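Local coordinates for protein cytosine deaminase (Klebsiella pneumoniae, PDB 4R88) that probably deaminates cytosine to uracil, as an iron-containing enzyme of the amidohydrolase family, and is captured here with 5-fluorocytosine bound beside an iron(II) ion, at residues B[274-279]-B[313-318]; B[305-310]-B[320-325]. One frame throughout, in Å; residues are numbered along the deposited sequence.

Interaction 1. Residues B[274-279]-B[313-318]; sequences SIHLQG and PWYPLG. With 1LD (5-fluorocytosine), chain S.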
ATOM      1  N   SER B 274     -11.764   1.804  -1.300  1.00 15.14           N
ATOM      2  CA  SER B 274     -12.714   0.724  -1.041  1.00 13.58           C
ATOM      3  C   SER B 274     -12.273  -0.233   0.064  1.00 17.69           C
ATOM      4  O   SER B 274     -13.108  -0.722   0.829  1.00 18.35           O
ATOM      5  CB  SER B 274     -13.055  -0.028  -2.326  1.00 22.78           C
ATOM      6  OG  SER B 274     -13.783   0.828  -3.198  1.00 25.23           O
ATOM      7  N   ILE B 275     -10.973  -0.488   0.183  1.00 13.93           N
ATOM      8  CA  ILE B 275     -10.512  -1.338   1.276  1.00 15.06           C
ATOM      9  C   ILE B 275     -10.855  -0.675   2.618  1.00 15.45           C
ATOM     10  O   ILE B 275     -11.192  -1.348   3.589  1.00 16.22           O
ATOM     11  CB  ILE B 275      -8.999  -1.672   1.170  1.00 16.58           C
ATOM     12  CG1 ILE B 275      -8.696  -2.926   1.979  1.00 26.22           C
ATOM     13  CG2 ILE B 275      -8.140  -0.510   1.613  1.00 28.61           C
ATOM     14  CD1 ILE B 275      -9.265  -4.178   1.343  1.00 35.00           C
ATOM     15  N   HIS B 276     -10.826   0.655   2.632  1.00 16.81           N
ATOM     16  CA  HIS B 276     -11.131   1.448   3.819  1.00 17.97           C
ATOM     17  C   HIS B 276     -12.644   1.551   4.090  1.00 16.25           C
ATOM     18  O   HIS B 276     -13.077   1.394   5.236  1.00 20.40           O
ATOM     19  CB  HIS B 276     -10.527   2.849   3.651  1.00 18.51           C
ATOM     20  CG  HIS B 276     -11.041   3.860   4.630  1.00 14.69           C
ATOM     21  ND1 HIS B 276     -10.873   3.736   5.992  1.00 17.87           N
ATOM     22  CD2 HIS B 276     -11.719   5.020   4.436  1.00 16.79           C
ATOM     23  CE1 HIS B 276     -11.431   4.772   6.599  1.00 18.21           C
ATOM     24  NE2 HIS B 276     -11.942   5.571   5.675  1.00 17.74           N
ATOM     25  N   LEU B 277     -13.434   1.797   3.038  1.00 14.65           N
ATOM     26  CA  LEU B 277     -14.876   2.028   3.188  1.00 13.04           C
ATOM     27  C   LEU B 277     -15.744   0.773   3.111  1.00 15.59           C
ATOM     28  O   LEU B 277     -16.837   0.743   3.679  1.00 16.11           O
ATOM     29  CB  LEU B 277     -15.390   3.044   2.158  1.00 16.12           C
ATOM     30  CG  LEU B 277     -14.892   4.496   2.210  1.00 17.48           C
ATOM     31  CD1 LEU B 277     -15.515   5.282   1.067  1.00 16.25           C
ATOM     32  CD2 LEU B 277     -15.185   5.165   3.558  1.00 13.57           C
ATOM     33  N   GLN B 278     -15.279  -0.252   2.402  1.00 17.60           N
ATOM     34  CA  GLN B 278     -16.054  -1.482   2.280  1.00 18.73           C
ATOM     35  C   GLN B 278     -15.693  -2.468   3.390  1.00 20.45           C
ATOM     36  O   GLN B 278     -14.686  -2.306   4.084  1.00 15.63           O
ATOM     37  CB  GLN B 278     -15.858  -2.146   0.916  1.00 13.22           C
ATOM     38  CG  GLN B 278     -16.076  -1.220  -0.290  1.00 16.36           C
ATOM     39  CD  GLN B 278     -17.433  -0.536  -0.265  1.00 23.63           C
ATOM     40  OE1 GLN B 278     -17.516   0.692  -0.260  1.00 27.92           O
ATOM     41  NE2 GLN B 278     -18.498  -1.326  -0.251  1.00 18.94           N
ATOM     42  N   GLY B 279     -16.533  -3.483   3.559  1.00 14.67           N
ATOM     43  CA  GLY B 279     -16.292  -4.519   4.553  1.00 15.59           C
ATOM     44  C   GLY B 279     -16.635  -4.062   5.962  1.00 15.92           C
ATOM     45  O   GLY B 279     -16.418  -4.792   6.932  1.00 21.15           O
ATOM     46  N   PRO B 313     -13.767  13.851   3.691  1.00 20.71           N
ATOM     47  CA  PRO B 313     -14.618  13.179   4.691  1.00 20.73           C
ATOM     48  C   PRO B 313     -14.615  11.641   4.647  1.00 25.75           C
ATOM     49  O   PRO B 313     -15.018  11.003   5.609  1.00 30.13           O
ATOM     50  CB  PRO B 313     -16.028  13.679   4.351  1.00 19.65           C
ATOM     51  CG  PRO B 313     -15.814  14.988   3.674  1.00 24.48           C
ATOM     52  CD  PRO B 313     -14.534  14.837   2.898  1.00 18.70           C
ATOM     53  N   TRP B 314     -14.183  11.062   3.538  1.00 23.13           N
ATOM     54  CA  TRP B 314     -14.240   9.619   3.367  1.00 17.69           C
ATOM     55  C   TRP B 314     -12.908   8.945   3.645  1.00 20.19           C
ATOM     56  O   TRP B 314     -12.868   7.773   3.991  1.00 33.04           O
ATOM     57  CB  TRP B 314     -14.687   9.298   1.939  1.00 18.18           C
ATOM     58  CG  TRP B 314     -16.086   9.734   1.723  1.00 18.56           C
ATOM     59  CD1 TRP B 314     -17.223   9.037   2.043  1.00 21.06           C
ATOM     60  CD2 TRP B 314     -16.516  10.986   1.184  1.00 14.60           C
ATOM     61  NE1 TRP B 314     -18.338   9.778   1.714  1.00 26.70           N
ATOM     62  CE2 TRP B 314     -17.931  10.979   1.188  1.00 20.89           C
ATOM     63  CE3 TRP B 314     -15.848  12.106   0.681  1.00 17.77           C
ATOM     64  CZ2 TRP B 314     -18.681  12.048   0.714  1.00 21.79           C
ATOM     65  CZ3 TRP B 314     -16.601  13.171   0.209  1.00 21.19           C
ATOM     66  CH2 TRP B 314     -17.999  13.132   0.229  1.00 21.00           C
ATOM     67  N   TYR B 315     -11.816   9.688   3.502  1.00 15.12           N
ATOM     68  CA  TYR B 315     -10.496   9.066   3.478  1.00 17.67           C
ATOM     69  C   TYR B 315      -9.452  10.016   4.056  1.00 14.25           C
ATOM     70  O   TYR B 315      -9.250  11.101   3.529  1.00 19.04           O
ATOM     71  CB  TYR B 315     -10.164   8.678   2.037  1.00 18.18           C
ATOM     72  CG  TYR B 315      -8.856   7.936   1.865  1.00 18.08           C
ATOM     73  CD1 TYR B 315      -7.702   8.607   1.465  1.00 15.59           C
ATOM     74  CD2 TYR B 315      -8.775   6.571   2.100  1.00 20.40           C
ATOM     75  CE1 TYR B 315      -6.503   7.941   1.306  1.00 20.83           C
ATOM     76  CE2 TYR B 315      -7.577   5.891   1.943  1.00 23.52           C
ATOM     77  CZ  TYR B 315      -6.447   6.588   1.544  1.00 20.17           C
ATOM     78  OH  TYR B 315      -5.257   5.930   1.390  1.00 23.69           O
ATOM     79  N   PRO B 316      -8.793   9.617   5.152  1.00 20.58           N
ATOM     80  CA  PRO B 316      -7.952  10.584   5.867  1.00 16.00           C
ATOM     81  C   PRO B 316      -6.520  10.688   5.357  1.00 19.75           C
ATOM     82  O   PRO B 316      -5.802  11.572   5.804  1.00 17.67           O
ATOM     83  CB  PRO B 316      -7.934  10.035   7.291  1.00 17.09           C
ATOM     84  CG  PRO B 316      -7.989   8.555   7.091  1.00 16.15           C
ATOM     85  CD  PRO B 316      -8.892   8.336   5.878  1.00 18.50           C
ATOM     86  N   LEU B 317      -6.095   9.807   4.462  1.00 15.11           N
ATOM     87  CA  LEU B 317      -4.733   9.899   3.944  1.00 19.46           C
ATOM     88  C   LEU B 317      -4.722  10.445   2.518  1.00 16.30           C
ATOM     89  O   LEU B 317      -5.697  11.054   2.065  1.00 18.19           O
ATOM     90  CB  LEU B 317      -4.034   8.533   4.009  1.00 17.06           C
ATOM     91  CG  LEU B 317      -3.848   7.924   5.395  1.00 22.09           C
ATOM     92  CD1 LEU B 317      -3.300   6.504   5.280  1.00 24.91           C
ATOM     93  CD2 LEU B 317      -2.903   8.784   6.224  1.00 22.45           C
ATOM     94  N   GLY B 318      -3.619  10.226   1.810  1.00 21.48           N
ATOM     95  CA  GLY B 318      -3.506  10.664   0.433  1.00 21.29           C
ATOM     96  C   GLY B 318      -2.413  11.696   0.282  1.00 20.30           C
ATOM     97  O   GLY B 318      -2.317  12.623   1.086  1.00 20.64           O
TER
HETATM   98  N1  1LD S 501     -18.633  10.277  -2.458  1.00 17.11           N
HETATM   99  C6  1LD S 501     -17.351  10.551  -2.147  1.00 23.14           C
HETATM  100  C2  1LD S 501     -19.012   9.006  -2.663  1.00 16.84           C
HETATM  101  O2  1LD S 501     -20.323   8.736  -2.988  1.00 19.16           O
HETATM  102  N3  1LD S 501     -18.155   7.975  -2.567  1.00 25.07           N
HETATM  103  C4  1LD S 501     -16.869   8.202  -2.253  1.00 29.00           C
HETATM  104  N4  1LD S 501     -15.969   7.093  -2.145  1.00 26.03           N
HETATM  105  C5  1LD S 501     -16.425   9.515  -2.032  1.00 26.94           C
HETATM  106  F   1LD S 501     -15.151   9.775  -1.727  1.00 30.36           F
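His-276 and Leu-277, in the last turn of helix 271-277, converge on the carbonyl oxygen of Trp-314. This is the tight end of the contact. Trp-314 O sits at the edge of the imidazole and in its plane, 2.9 Å from His-276 NE2, while CD2 of Leu-277 approaches the same oxygen at 3.5 Å. A chi1 of 166° swings the imidazole away from the backbone N and lays its NE2/CD2 edge against that carbonyl oxygen. Leu-277 uses its other branch differently: CD1 bridges Trp-314 CB and the amino group N4 of 5-fluorocytosine, 3.7 Å away. The packing is looser beyond the imidazole, although it stays buried. Tyr-315 turns its ring edge toward the face of His-276 in an offset edge-to-face pair with planes at 77°, and its nearest atom, CD2, stays 4.1 Å from His-276 CD2. On this side the second subunit closes in, its His-331 bonding the Tyr-315 hydroxyl. The indole of Trp-314 faces the ligand, whose C6 lies over the centre of one face, while Pro-313 CB backs the opposite face near the rim. Such a stacking indole, carried on a loop after a barrel strand, is consistent with the substrate pocket of a TIM-barrel amidohydrolase.

Interaction 2. Residues B[305-310]-B[320-325]; sequences FAQDSI and GNILRI. With FE2 (Fe (II) ion), chain T; 1LD (5-fluorocytosine), chain S.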
ATOM      1  N   PHE B 305      -7.131   2.174 -12.146  1.00 15.22           N
ATOM      2  CA  PHE B 305      -7.165   2.522 -10.730  1.00 13.20           C
ATOM      3  C   PHE B 305      -7.158   4.041 -10.546  1.00 19.70           C
ATOM      4  O   PHE B 305      -6.662   4.779 -11.405  1.00 17.52           O
ATOM      5  CB  PHE B 305      -5.960   1.928  -9.986  1.00 12.80           C
ATOM      6  CG  PHE B 305      -5.953   0.423  -9.899  1.00 17.48           C
ATOM      7  CD1 PHE B 305      -7.005  -0.269  -9.308  1.00 15.22           C
ATOM      8  CD2 PHE B 305      -4.865  -0.297 -10.368  1.00 14.10           C
ATOM      9  CE1 PHE B 305      -6.970  -1.665  -9.202  1.00 17.71           C
ATOM     10  CE2 PHE B 305      -4.826  -1.696 -10.279  1.00 17.29           C
ATOM     11  CZ  PHE B 305      -5.877  -2.377  -9.693  1.00 17.62           C
ATOM     12  N   ALA B 306      -7.680   4.491  -9.411  1.00 18.05           N
ATOM     13  CA  ALA B 306      -7.751   5.913  -9.089  1.00 18.63           C
ATOM     14  C   ALA B 306      -7.595   6.123  -7.582  1.00 16.07           C
ATOM     15  O   ALA B 306      -7.842   5.210  -6.808  1.00 17.69           O
ATOM     16  CB  ALA B 306      -9.073   6.482  -9.563  1.00 17.29           C
ATOM     17  N   GLN B 307      -7.207   7.328  -7.167  1.00 19.29           N
ATOM     18  CA  GLN B 307      -7.059   7.648  -5.736  1.00 20.31           C
ATOM     19  C   GLN B 307      -8.364   7.975  -5.015  1.00 23.03           C
ATOM     20  O   GLN B 307      -8.475   7.771  -3.801  1.00 16.69           O
ATOM     21  CB  GLN B 307      -6.089   8.819  -5.551  1.00 21.75           C
ATOM     22  CG  GLN B 307      -4.672   8.461  -5.938  1.00 23.72           C
ATOM     23  CD  GLN B 307      -3.802   9.676  -6.186  1.00 36.53           C
ATOM     24  OE1 GLN B 307      -3.140  10.169  -5.272  1.00 39.41           O
ATOM     25  NE2 GLN B 307      -3.788  10.156  -7.430  1.00 28.85           N
ATOM     26  N   ASP B 308      -9.325   8.524  -5.755  1.00 18.01           N
ATOM     27  CA  ASP B 308     -10.646   8.908  -5.209  1.00 16.34           C
ATOM     28  C   ASP B 308     -10.634  10.116  -4.254  1.00 20.29           C
ATOM     29  O   ASP B 308     -11.288  11.129  -4.510  1.00 21.89           O
ATOM     30  CB  ASP B 308     -11.340   7.698  -4.544  1.00 21.31           C
ATOM     31  CG  ASP B 308     -12.851   7.868  -4.446  1.00 34.45           C
ATOM     32  OD1 ASP B 308     -13.540   6.954  -3.952  1.00 44.29           O
ATOM     33  OD2 ASP B 308     -13.355   8.920  -4.869  1.00 38.40           O
ATOM     34  N   SER B 309      -9.899  10.005  -3.152  1.00 22.81           N
ATOM     35  CA  SER B 309      -9.928  11.025  -2.108  1.00 21.35           C
ATOM     36  C   SER B 309      -8.537  11.394  -1.626  1.00 22.28           C
ATOM     37  O   SER B 309      -7.669  10.536  -1.512  1.00 18.18           O
ATOM     38  CB  SER B 309     -10.708  10.516  -0.890  1.00 20.66           C
ATOM     39  OG  SER B 309     -12.073  10.274  -1.182  1.00 21.69           O
ATOM     40  N   ILE B 310      -8.339  12.664  -1.299  1.00 18.48           N
ATOM     41  CA  ILE B 310      -7.146  13.068  -0.559  1.00 11.76           C
ATOM     42  C   ILE B 310      -7.569  13.903   0.655  1.00 20.34           C
ATOM     43  O   ILE B 310      -8.054  15.027   0.507  1.00 21.32           O
ATOM     44  CB  ILE B 310      -6.154  13.827  -1.480  1.00 16.53           C
ATOM     45  CG1 ILE B 310      -5.555  12.846  -2.498  1.00 16.99           C
ATOM     46  CG2 ILE B 310      -5.067  14.511  -0.657  1.00 22.82           C
ATOM     47  CD1 ILE B 310      -4.735  13.505  -3.630  1.00 19.41           C
ATOM     48  N   GLY B 320      -1.222  12.216  -3.353  1.00 18.88           N
ATOM     49  CA  GLY B 320      -1.173  12.464  -4.788  1.00 16.24           C
ATOM     50  C   GLY B 320      -0.433  11.418  -5.613  1.00 20.40           C
ATOM     51  O   GLY B 320      -0.386  11.499  -6.847  1.00 21.71           O
ATOM     52  N   ASN B 321       0.146  10.427  -4.944  1.00 20.81           N
ATOM     53  CA  ASN B 321       0.982   9.444  -5.641  1.00 17.68           C
ATOM     54  C   ASN B 321       0.192   8.228  -6.126  1.00 21.61           C
ATOM     55  O   ASN B 321      -0.183   7.357  -5.337  1.00 20.03           O
ATOM     56  CB  ASN B 321       2.152   9.004  -4.758  1.00 16.16           C
ATOM     57  CG  ASN B 321       3.074   8.023  -5.466  1.00 22.37           C
ATOM     58  OD1 ASN B 321       2.979   7.843  -6.682  1.00 24.86           O
ATOM     59  ND2 ASN B 321       3.952   7.363  -4.709  1.00 21.81           N
ATOM     60  N   ILE B 322      -0.048   8.173  -7.433  1.00 18.44           N
ATOM     61  CA  ILE B 322      -0.846   7.106  -8.041  1.00 20.08           C
ATOM     62  C   ILE B 322      -0.170   5.713  -7.960  1.00 17.59           C
ATOM     63  O   ILE B 322      -0.859   4.697  -7.975  1.00 18.54           O
ATOM     64  CB  ILE B 322      -1.246   7.464  -9.519  1.00 22.15           C
ATOM     65  CG1 ILE B 322      -2.452   6.652 -10.013  1.00 24.51           C
ATOM     66  CG2 ILE B 322      -0.077   7.280 -10.465  1.00 24.79           C
ATOM     67  CD1 ILE B 322      -3.759   6.929  -9.296  1.00 25.83           C
ATOM     68  N   LEU B 323       1.158   5.666  -7.854  1.00 14.78           N
ATOM     69  CA  LEU B 323       1.873   4.380  -7.750  1.00 14.40           C
ATOM     70  C   LEU B 323       1.580   3.629  -6.453  1.00 20.59           C
ATOM     71  O   LEU B 323       1.679   2.404  -6.410  1.00 20.20           O
ATOM     72  CB  LEU B 323       3.386   4.563  -7.905  1.00 16.22           C
ATOM     73  CG  LEU B 323       3.864   4.913  -9.325  1.00 20.59           C
ATOM     74  CD1 LEU B 323       5.393   4.924  -9.416  1.00 16.56           C
ATOM     75  CD2 LEU B 323       3.275   3.953 -10.342  1.00 21.78           C
ATOM     76  N   ARG B 324       1.249   4.362  -5.391  1.00 20.42           N
ATOM     77  CA  ARG B 324       0.861   3.738  -4.126  1.00 18.95           C
ATOM     78  C   ARG B 324      -0.489   3.043  -4.303  1.00 22.90           C
ATOM     79  O   ARG B 324      -0.724   1.935  -3.792  1.00 17.63           O
ATOM     80  CB  ARG B 324       0.790   4.783  -2.995  1.00 17.77           C
ATOM     81  CG  ARG B 324       0.450   4.195  -1.618  1.00 22.59           C
ATOM     82  CD  ARG B 324       0.284   5.275  -0.544  1.00 25.15           C
ATOM     83  NE  ARG B 324      -0.884   6.124  -0.786  1.00 33.37           N
ATOM     84  CZ  ARG B 324      -2.053   6.009  -0.160  1.00 30.62           C
ATOM     85  NH1 ARG B 324      -2.236   5.075   0.771  1.00 25.22           N
ATOM     86  NH2 ARG B 324      -3.049   6.833  -0.462  1.00 27.98           N
ATOM     87  N   ILE B 325      -1.370   3.699  -5.046  1.00 19.43           N
ATOM     88  CA  ILE B 325      -2.677   3.142  -5.344  1.00 22.25           C
ATOM     89  C   ILE B 325      -2.544   1.903  -6.238  1.00 19.51           C
ATOM     90  O   ILE B 325      -3.205   0.904  -5.991  1.00 19.62           O
ATOM     91  CB  ILE B 325      -3.634   4.205  -5.960  1.00 22.52           C
ATOM     92  CG1 ILE B 325      -4.429   4.936  -4.861  1.00 25.60           C
ATOM     93  CG2 ILE B 325      -4.617   3.548  -6.907  1.00 18.63           C
ATOM     94  CD1 ILE B 325      -3.591   5.660  -3.824  1.00 24.14           C
TER
HETATM   95 FE   FE2 T 502     -15.787   8.703  -5.715  0.58 34.34          FE
HETATM   96  N1  1LD S 501     -18.633  10.277  -2.458  1.00 17.11           N
HETATM   97  C6  1LD S 501     -17.351  10.551  -2.147  1.00 23.14           C
HETATM   98  C2  1LD S 501     -19.012   9.006  -2.663  1.00 16.84           C
HETATM   99  O2  1LD S 501     -20.323   8.736  -2.988  1.00 19.16           O
HETATM  100  N3  1LD S 501     -18.155   7.975  -2.567  1.00 25.07           N
HETATM  101  C4  1LD S 501     -16.869   8.202  -2.253  1.00 29.00           C
HETATM  102  N4  1LD S 501     -15.969   7.093  -2.145  1.00 26.03           N
HETATM  103  C5  1LD S 501     -16.425   9.515  -2.032  1.00 26.94           C
HETATM  104  F   1LD S 501     -15.151   9.775  -1.727  1.00 30.36           F
HETATM  105  O   HOH W   1      -2.895   9.846  -2.694  1.00 27.22           O
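The carboxamide of Gln-307 meets the main chain of Gly-320 with its oxygen end, OE1 lying 3.0 Å from Gly-320 C, while Ile-322 CD1 approaches the nitrogen end. One water links the two segments here: it donates to Gln-307 OE1 over 2.6 Å and accepts from Gly-320 N. The same water lies at the edge of the Arg-324 guanidinium, in its plane. The amide nitrogen is taken by Glu-54 on strand 46-57, so both polar ends of the buried amide are satisfied and its rotation is probably fixed.

Nearer the backbone of Gln-307 the contact is apolar. The Gln-307 stem, extended beyond CG (chi2 162°), crosses Ile-325 at about a right angle, with CG 3.7 Å from Ile-325 CD1. CG2 of the same isoleucine fits against Phe-305 CB, also at 3.7 Å, and Ile-310 CD1 rests on Gly-320. At the start of the helix, Asn-321 acts as N-cap, its OD1 accepting from Leu-323 N.

The neighbouring residue takes the chain to the metal. Ser-309 N bonds back to Gln-307 O over 2.7 Å, closing a classic gamma turn centred on Asp-308, whose carboxylate leads away from the helix. Asp-308 OD2 binds the iron at 2.6 Å, joining His-56, His-58 and His-209, and Asp-308 OD1 lies 3.0 Å from the ligand amino nitrogen N4. Gln-307, held by Glu-54 and the water, may help to place this turn, and the chemistry implies a metal-bound carboxylate placed next to the group that deamination would remove.

How the interactions relate
Interactions 1 and 2 interlock along the chain, since 313-318 falls between the two segments of interaction 2, and their centres are about 12 Å apart. They also meet directly: Tyr-315 OH probably hydrogen-bonds Arg-324 NH2 at 3.0 Å, and Tyr-315 CB packs on Ser-309 CB at 3.5 Å. Arg-324 also forms a salt bridge with Asp-327 of the second subunit, so the junction reaches the dimer interface. Both contacts converge on 5-fluorocytosine from different directions. Interaction 1 supplies the stacking indole, whose nearest atom is about 7 Å from the iron, whereas interaction 2 supplies one of the iron ligands, Asp-308, and Ser-309 OG, 3.2 Å from the ligand atom F. One loop therefore serves both metal and base.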